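Gluconate kinase (PDB 3LL3) probably transfers phosphate from ATP to a sugar substrate such as gluconate or xylulose, as a member of the FGGY family of carbohydrate kinases. Local coordinates at residues L20-I23 with N24-V28; I59-D62 with L63-K66; G226-S229 with D230-I233; N445-L448 with S449-G452. All coordinates share one frame; numbering follows the deposited sequence.

Contact 1: residues L20-I23 with N24-V28; sequences LYDI and NGKAV
Asp22 and Lys26 close a tight beta hairpin, where strand 15-22 turns back through Ile23, Asn24 and Gly25 into strand 27-34 at the margin of the N-terminal sheet. Asp22 N bonds to Lys26 O at 2.9 Å, and Gly25 N returns to Asp22 O across a type I turn. Asp22 chi1 of 70° sets CG between the backbone N and the carbonyl carbon, bringing OD1 over the turn. There OD1 accepts from Asn24 N at 2.7 Å, an Asx turn, and from Lys26 N at 3.2 Å; the two donors arrive from opposite faces of the carboxylate. OD2 lies 3.5 Å from Lys26 CB and accepts from a water that also takes a hydrogen bond from Asn24 ND2. Further along the strands, Leu20 CG packs on Val28 CG2 at 3.7 Å. Tyr21 and Ala27 form a non-hydrogen-bonded pair, CE2 of the ring meeting CB of the alanine at 3.9 Å, while Tyr21 OH is bonded to Thr431 of helix 429-441. Gly25 has a phi of 90°, where a CB would press on the preceding carbonyl. A type I turn followed by such a glycine is the signature of the 3:5 hairpin with a G1 beta bulge.

Contact 2: residues I59-D62 with L63-K66; sequences IIFD and LTQK
Phe61 and Gln65, one turn apart near the end of helix 49-65, stack side chain on side chain. Phe61 has CG anti to its own N (chi1 -179°), and the Gln65 chain bends at chi2 (-64°), which folds the amide back over the ring. Ring and amide planes lie only 19° apart. Gln65 CG stands over one face, 3.9 Å from the centroid of the Phe61 ring in a CH-pi contact, and Gln65 CD comes to 3.5 Å from Phe61 CZ.

The hydrogen bonds are mainly those of the helix itself: Leu63 N to Ile59 O at 3.1 Å, then Thr64 N to Ile60 O and Gln65 N to Phe61 O. Phe61 O is gripped twice, because Thr64 OG1 also bonds to it at 2.7 Å from a little out of the carbonyl plane. Leu225 O, at the end of helix 219-225, is a second acceptor beside the same hydroxyl, whose one proton the two carbonyls must share. Toward Lys66 the pattern changes: Lys66 N bonds to Leu63 O, and Gln65 N has a weak second acceptor in Asp62 O.

Apolar packing occupies another side. Ile59 and Leu63 point the same way, Ile59 CG2 lying 4.1 Å from Leu63 CD1, and with Ile60 they rest on strands 4-11, 15-22, 27-34 and 70-78. This is an amphipathic helix covering the central sheet and joining its hairpin to the next parallel strand, as in the ribonuclease H-like domains of the actin-type ATPase superfamily.

Contact 3: residues G226-S229 with D230-I233; sequences GIDS and DTKI
Between Asp228 and Thr231 the backbone makes a tight reversal through Ser229 and Asp230, closed by a weak hydrogen bond of 3.4 Å from Thr231 N to Asp228 O. It carries the chain from helix 219-225, which ends at Gly226 in a Schellman motif, into strand 232-238. The side chain of Thr231 does most of the holding. Its chi1 of -57° places OG1 anti to the carbonyl carbon and CG2 anti to N, so that the hydroxyl faces back along the incoming chain. OG1 accepts from Asp228 N at 3.1 Å and is also bonded to Ile71 O of strand 70-78. The methyl serves the apolar side: Thr231 CG2 lies 3.9 Å from Ile227 CD1, the two side chains crossing at about a right angle. A valine in place of Thr231 would probably leave Asp228 N and Ile71 O each without the hydroxyl they share, slackening the turn against the sheet. A water spans the same turn, donating to Asp228 O at 2.6 Å and to Thr231 O at 3.1 Å. The carboxylates of Asp228 and Asp230 are modelled close together, but the fit there is too tight for their exact placing to be trusted. Chemically, then, a single buried hydroxyl joins two parts of the backbone, with a water bridging two of the turn's carbonyls.

Contact 4: residues N445-L448 with S449-G452; sequences NQDL and SEIG
Glu450 reaches back from the first turn of a 3-10 helix and sets its carboxylate among the donors of Asn445, Gln446 and Asp447. OE1 accepts twice: from Asn445 ND2 at 2.9 Å, through its anti lone pair and in the plane of the amide, and from Gln446 N at 3.0 Å, which comes from above the carboxylate plane. OE2 takes Asp447 N, also at 3.0 Å but steeply from above, and a water donates to it. A chain extended beyond CG lets the acid span this distance. The other end of the Asn445 amide is satisfied as well, OD1 being bonded to Arg439 NE of helix 429-441. On the backbone, Glu450 N bonds to Asp447 O at 3.1 Å and Ile451 N to Leu448 O at 2.9 Å. Side chain and backbone N of Glu450 thus both bond back to the backbone of Asp447. Replacing Glu450 with an alanine removes the carboxylate and is likely to leave Asn445 ND2 and the amides of Gln446 and Asp447 without their acceptor, freeing the loop to shift. Asp447 OD2 lies 4.3 Å from Glu450 OE2, and the converging N-H groups probably help to offset the negative charge.

In the fold
Contacts 1, 2 and 3 belong to the N-terminal domain. Contact 1 turns the chain at the sheet's margin, contact 2 covers the sheet, and contact 3 leads back into it. Contacts 1 and 2 touch where Leu20 CD2 meets Leu63 O at 3.7 Å; contacts 2 and 3 meet at Thr64 CB and Gly226 O, 3.6 Å apart. Contact 4, a loop about 16 Å from contact 1 centre to centre, shares an arginine with it: Arg439 binds both Ile23 O and Asn445 OD1. Contact 2 has four buried residues of eight, the others two each, with contacts 1 and 4 more exposed. Carboxylates gripping backbone amides govern contacts 1 and 4, a buried hydroxyl contact 3, and apolar packing with stacking contact 2.

Contact 1: residues L20-I23 with N24-V28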
# COMPACT_ATOMS: atom_id res chain seq x y z
N LEU A 20 33.14 -30.79 -7.60
CA LEU A 20 33.89 -31.88 -8.20
C LEU A 20 32.91 -32.99 -8.59
O LEU A 20 32.13 -33.44 -7.75
CB LEU A 20 34.93 -32.41 -7.21
CG LEU A 20 35.84 -33.58 -7.62
CD1 LEU A 20 36.70 -33.21 -8.81
CD2 LEU A 20 36.71 -34.02 -6.45
N TYR A 21 32.91 -33.38 -9.86
CA TYR A 21 32.02 -34.42 -10.34
C TYR A 21 32.84 -35.61 -10.80
O TYR A 21 33.90 -35.44 -11.40
CB TYR A 21 31.17 -33.93 -11.52
CG TYR A 21 30.25 -32.76 -11.23
CD1 TYR A 21 30.67 -31.45 -11.46
CD2 TYR A 21 28.96 -32.96 -10.75
CE1 TYR A 21 29.85 -30.38 -11.20
CE2 TYR A 21 28.12 -31.90 -10.49
CZ TYR A 21 28.56 -30.61 -10.72
OH TYR A 21 27.74 -29.53 -10.46
N ASP A 22 32.35 -36.82 -10.53
CA ASP A 22 32.98 -38.01 -11.09
C ASP A 22 32.52 -38.20 -12.53
O ASP A 22 31.70 -37.44 -13.04
CB ASP A 22 32.73 -39.27 -10.22
CG ASP A 22 31.29 -39.75 -10.25
OD1 ASP A 22 30.58 -39.52 -11.26
OD2 ASP A 22 30.86 -40.37 -9.25
N ILE A 23 33.07 -39.22 -13.19
CA ILE A 23 32.86 -39.41 -14.62
C ILE A 23 31.46 -39.95 -14.94
O ILE A 23 31.13 -40.18 -16.11
CB ILE A 23 33.97 -40.33 -15.23
CG1 ILE A 23 34.26 -39.93 -16.68
CG2 ILE A 23 33.59 -41.79 -15.11
CD1 ILE A 23 34.73 -38.51 -16.83
N ASN A 24 30.64 -40.15 -13.91
CA ASN A 24 29.23 -40.47 -14.12
C ASN A 24 28.32 -39.25 -13.90
O ASN A 24 27.09 -39.36 -13.97
CB ASN A 24 28.78 -41.59 -13.19
CG ASN A 24 29.60 -42.85 -13.38
OD1 ASN A 24 29.94 -43.24 -14.50
ND2 ASN A 24 29.92 -43.50 -12.26
N GLY A 25 28.92 -38.10 -13.60
CA GLY A 25 28.16 -36.88 -13.42
C GLY A 25 27.72 -36.65 -11.99
O GLY A 25 27.04 -35.68 -11.69
N LYS A 26 28.12 -37.53 -11.08
CA LYS A 26 27.72 -37.40 -9.69
C LYS A 26 28.63 -36.42 -8.95
O LYS A 26 29.85 -36.51 -9.04
CB LYS A 26 27.77 -38.77 -9.00
CG LYS A 26 27.60 -38.71 -7.49
CD LYS A 26 27.92 -40.04 -6.82
CE LYS A 26 27.61 -39.97 -5.33
NZ LYS A 26 28.08 -41.19 -4.61
N ALA A 27 28.04 -35.49 -8.21
CA ALA A 27 28.82 -34.54 -7.44
C ALA A 27 29.42 -35.29 -6.27
O ALA A 27 28.72 -35.99 -5.55
CB ALA A 27 27.94 -33.39 -6.94
N VAL A 28 30.73 -35.15 -6.07
CA VAL A 28 31.36 -35.90 -4.99
C VAL A 28 31.89 -34.97 -3.89
O VAL A 28 32.09 -35.40 -2.75
CB VAL A 28 32.45 -36.86 -5.51
CG1 VAL A 28 31.85 -37.83 -6.51
CG2 VAL A 28 33.59 -36.11 -6.14
O HOH W 1 29.07 -42.31 -9.84

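Contact 2: residues I59-D62 with L63-K66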
# COMPACT_ATOMS: atom_id res chain seq x y z
N ILE A 59 40.03 -22.89 -4.30
CA ILE A 59 38.94 -23.83 -4.50
C ILE A 59 39.37 -25.05 -5.30
O ILE A 59 39.16 -26.19 -4.87
CB ILE A 59 37.72 -23.14 -5.16
CG1 ILE A 59 37.05 -22.21 -4.15
CG2 ILE A 59 36.72 -24.16 -5.66
CD1 ILE A 59 36.13 -21.20 -4.77
N ILE A 60 40.00 -24.83 -6.45
CA ILE A 60 40.42 -25.95 -7.29
C ILE A 60 41.41 -26.87 -6.56
O ILE A 60 41.29 -28.10 -6.61
CB ILE A 60 41.01 -25.47 -8.61
CG1 ILE A 60 39.93 -24.72 -9.40
CG2 ILE A 60 41.59 -26.64 -9.40
CD1 ILE A 60 40.44 -24.03 -10.65
N PHE A 61 42.37 -26.27 -5.87
CA PHE A 61 43.34 -27.07 -5.13
C PHE A 61 42.65 -27.95 -4.08
O PHE A 61 42.90 -29.16 -4.01
CB PHE A 61 44.40 -26.17 -4.49
CG PHE A 61 45.44 -26.93 -3.71
CD1 PHE A 61 46.34 -27.75 -4.36
CD2 PHE A 61 45.52 -26.82 -2.34
CE1 PHE A 61 47.31 -28.46 -3.65
CE2 PHE A 61 46.48 -27.52 -1.63
CZ PHE A 61 47.37 -28.34 -2.29
N ASP A 62 41.77 -27.35 -3.27
CA ASP A 62 41.09 -28.08 -2.21
C ASP A 62 40.31 -29.27 -2.75
O ASP A 62 40.29 -30.35 -2.15
CB ASP A 62 40.15 -27.16 -1.44
CG ASP A 62 40.89 -26.19 -0.56
OD1 ASP A 62 42.13 -26.20 -0.60
OD2 ASP A 62 40.22 -25.42 0.17
N LEU A 63 39.65 -29.07 -3.89
CA LEU A 63 38.92 -30.15 -4.55
C LEU A 63 39.83 -31.30 -4.96
O LEU A 63 39.52 -32.46 -4.71
CB LEU A 63 38.14 -29.61 -5.76
CG LEU A 63 36.95 -28.71 -5.41
CD1 LEU A 63 36.28 -28.14 -6.66
CD2 LEU A 63 35.93 -29.47 -4.54
N THR A 64 40.96 -30.98 -5.60
CA THR A 64 41.87 -32.02 -6.06
C THR A 64 42.51 -32.78 -4.90
O THR A 64 42.94 -33.92 -5.06
CB THR A 64 42.99 -31.45 -6.96
OG1 THR A 64 43.82 -30.56 -6.18
CG2 THR A 64 42.38 -30.71 -8.14
N GLN A 65 42.60 -32.12 -3.74
CA GLN A 65 43.16 -32.74 -2.54
C GLN A 65 42.24 -33.84 -2.03
O GLN A 65 42.67 -34.74 -1.31
CB GLN A 65 43.35 -31.69 -1.45
CG GLN A 65 44.49 -30.73 -1.69
CD GLN A 65 45.83 -31.43 -1.70
OE1 GLN A 65 46.21 -32.05 -2.69
NE2 GLN A 65 46.56 -31.34 -0.59
N LYS A 66 40.97 -33.77 -2.42
CA LYS A 66 39.96 -34.67 -1.89
C LYS A 66 39.94 -36.02 -2.57
O LYS A 66 39.27 -36.93 -2.11
CB LYS A 66 38.57 -34.02 -2.00
CG LYS A 66 38.38 -32.85 -1.05
CD LYS A 66 36.94 -32.39 -1.04
CE LYS A 66 36.63 -31.64 0.25
NZ LYS A 66 37.40 -30.37 0.36

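Contact 3: residues G226-S229 with D230-I233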
# COMPACT_ATOMS: atom_id res chain seq x y z
N GLY A 226 46.95 -28.35 -8.53
CA GLY A 226 46.97 -29.75 -8.17
C GLY A 226 46.45 -30.62 -9.30
O GLY A 226 45.90 -31.70 -9.06
N ILE A 227 46.65 -30.16 -10.53
CA ILE A 227 46.11 -30.85 -11.70
C ILE A 227 47.21 -31.46 -12.59
O ILE A 227 48.38 -31.43 -12.25
CB ILE A 227 45.20 -29.90 -12.51
CG1 ILE A 227 45.97 -28.64 -12.95
CG2 ILE A 227 44.01 -29.48 -11.67
CD1 ILE A 227 45.11 -27.60 -13.69
N ASP A 228 46.79 -32.06 -13.70
CA ASP A 228 47.68 -32.71 -14.66
C ASP A 228 48.02 -31.69 -15.72
O ASP A 228 47.31 -30.69 -15.87
CB ASP A 228 46.95 -33.83 -15.41
CG ASP A 228 46.63 -35.01 -14.55
OD1 ASP A 228 46.59 -34.85 -13.31
OD2 ASP A 228 46.41 -36.10 -15.11
N SER A 229 49.05 -31.99 -16.51
CA SER A 229 49.34 -31.20 -17.69
C SER A 229 48.35 -31.50 -18.82
O SER A 229 48.38 -30.84 -19.86
CB SER A 229 50.78 -31.44 -18.18
OG SER A 229 50.93 -32.74 -18.73
N ASP A 230 47.47 -32.49 -18.65
CA ASP A 230 46.47 -32.74 -19.68
C ASP A 230 45.05 -32.28 -19.31
O ASP A 230 44.14 -32.36 -20.12
CB ASP A 230 46.48 -34.19 -20.16
CG ASP A 230 46.72 -35.16 -19.05
OD1 ASP A 230 46.20 -34.90 -17.95
OD2 ASP A 230 47.43 -36.18 -19.29
N THR A 231 44.91 -31.78 -18.09
CA THR A 231 43.69 -31.09 -17.66
C THR A 231 43.30 -29.96 -18.62
O THR A 231 44.10 -29.05 -18.87
CB THR A 231 43.89 -30.44 -16.29
OG1 THR A 231 44.28 -31.43 -15.34
CG2 THR A 231 42.60 -29.74 -15.82
N LYS A 232 42.07 -29.99 -19.13
CA LYS A 232 41.57 -28.97 -20.05
C LYS A 232 40.73 -27.89 -19.38
O LYS A 232 40.01 -28.14 -18.42
CB LYS A 232 40.74 -29.62 -21.17
CG LYS A 232 41.59 -30.27 -22.24
CD LYS A 232 41.46 -31.76 -22.20
CE LYS A 232 40.40 -32.24 -23.19
NZ LYS A 232 41.05 -32.79 -24.42
N ILE A 233 40.84 -26.67 -19.91
CA ILE A 233 39.91 -25.62 -19.57
C ILE A 233 38.80 -25.62 -20.61
O ILE A 233 39.08 -25.58 -21.82
CB ILE A 233 40.57 -24.23 -19.58
CG1 ILE A 233 41.68 -24.16 -18.54
CG2 ILE A 233 39.52 -23.15 -19.29
CD1 ILE A 233 41.15 -24.22 -17.12
O HOH W 2 46.96 -28.83 -17.70

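Contact 4: residues N445-L448 with S449-G452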
# COMPACT_ATOMS: atom_id res chain seq x y z
N ASN A 445 29.24 -36.76 -24.15
CA ASN A 445 27.87 -36.50 -24.55
C ASN A 445 27.91 -35.70 -25.83
O ASN A 445 28.85 -34.96 -26.07
CB ASN A 445 27.10 -35.72 -23.47
CG ASN A 445 26.80 -36.57 -22.25
OD1 ASN A 445 27.50 -36.51 -21.25
ND2 ASN A 445 25.75 -37.39 -22.35
N GLN A 446 26.89 -35.86 -26.66
CA GLN A 446 26.81 -35.11 -27.91
C GLN A 446 25.74 -34.00 -27.93
O GLN A 446 26.07 -32.82 -27.97
CB GLN A 446 26.61 -36.07 -29.09
CG GLN A 446 26.23 -35.36 -30.38
CD GLN A 446 26.01 -36.33 -31.52
OE1 GLN A 446 25.01 -36.23 -32.26
NE2 GLN A 446 26.92 -37.28 -31.68
N ASP A 447 24.47 -34.38 -27.91
CA ASP A 447 23.40 -33.38 -28.03
C ASP A 447 23.06 -32.73 -26.69
O ASP A 447 23.18 -33.33 -25.63
CB ASP A 447 22.11 -33.98 -28.61
CG ASP A 447 22.33 -34.68 -29.93
OD1 ASP A 447 23.38 -34.44 -30.58
OD2 ASP A 447 21.46 -35.48 -30.33
N LEU A 448 22.58 -31.50 -26.76
CA LEU A 448 22.22 -30.75 -25.57
C LEU A 448 21.18 -31.46 -24.72
O LEU A 448 21.27 -31.44 -23.50
CB LEU A 448 21.71 -29.38 -25.98
CG LEU A 448 21.58 -28.37 -24.85
CD1 LEU A 448 22.96 -28.02 -24.33
CD2 LEU A 448 20.86 -27.12 -25.38
N SER A 449 20.21 -32.09 -25.38
CA SER A 449 19.10 -32.76 -24.69
C SER A 449 19.60 -33.82 -23.73
O SER A 449 18.89 -34.23 -22.80
CB SER A 449 18.13 -33.38 -25.70
OG SER A 449 18.78 -34.33 -26.54
N GLU A 450 20.82 -34.28 -23.93
CA GLU A 450 21.34 -35.33 -23.07
C GLU A 450 21.57 -34.84 -21.64
O GLU A 450 21.74 -35.64 -20.74
CB GLU A 450 22.62 -35.95 -23.68
CG GLU A 450 22.38 -36.64 -25.03
CD GLU A 450 23.68 -36.97 -25.76
OE1 GLU A 450 24.72 -37.11 -25.09
OE2 GLU A 450 23.65 -37.09 -27.00
N ILE A 451 21.57 -33.52 -21.44
CA ILE A 451 21.75 -32.96 -20.10
C ILE A 451 20.64 -33.43 -19.16
O ILE A 451 20.80 -33.44 -17.94
CB ILE A 451 21.81 -31.42 -20.11
CG1 ILE A 451 22.47 -30.91 -18.83
CG2 ILE A 451 20.40 -30.83 -20.28
CD1 ILE A 451 22.84 -29.44 -18.89
N GLY A 452 19.52 -33.83 -19.74
CA GLY A 452 18.40 -34.37 -18.98
C GLY A 452 18.77 -35.52 -18.07
O GLY A 452 18.13 -35.74 -17.05
O HOH W 3 25.87 -39.02 -27.26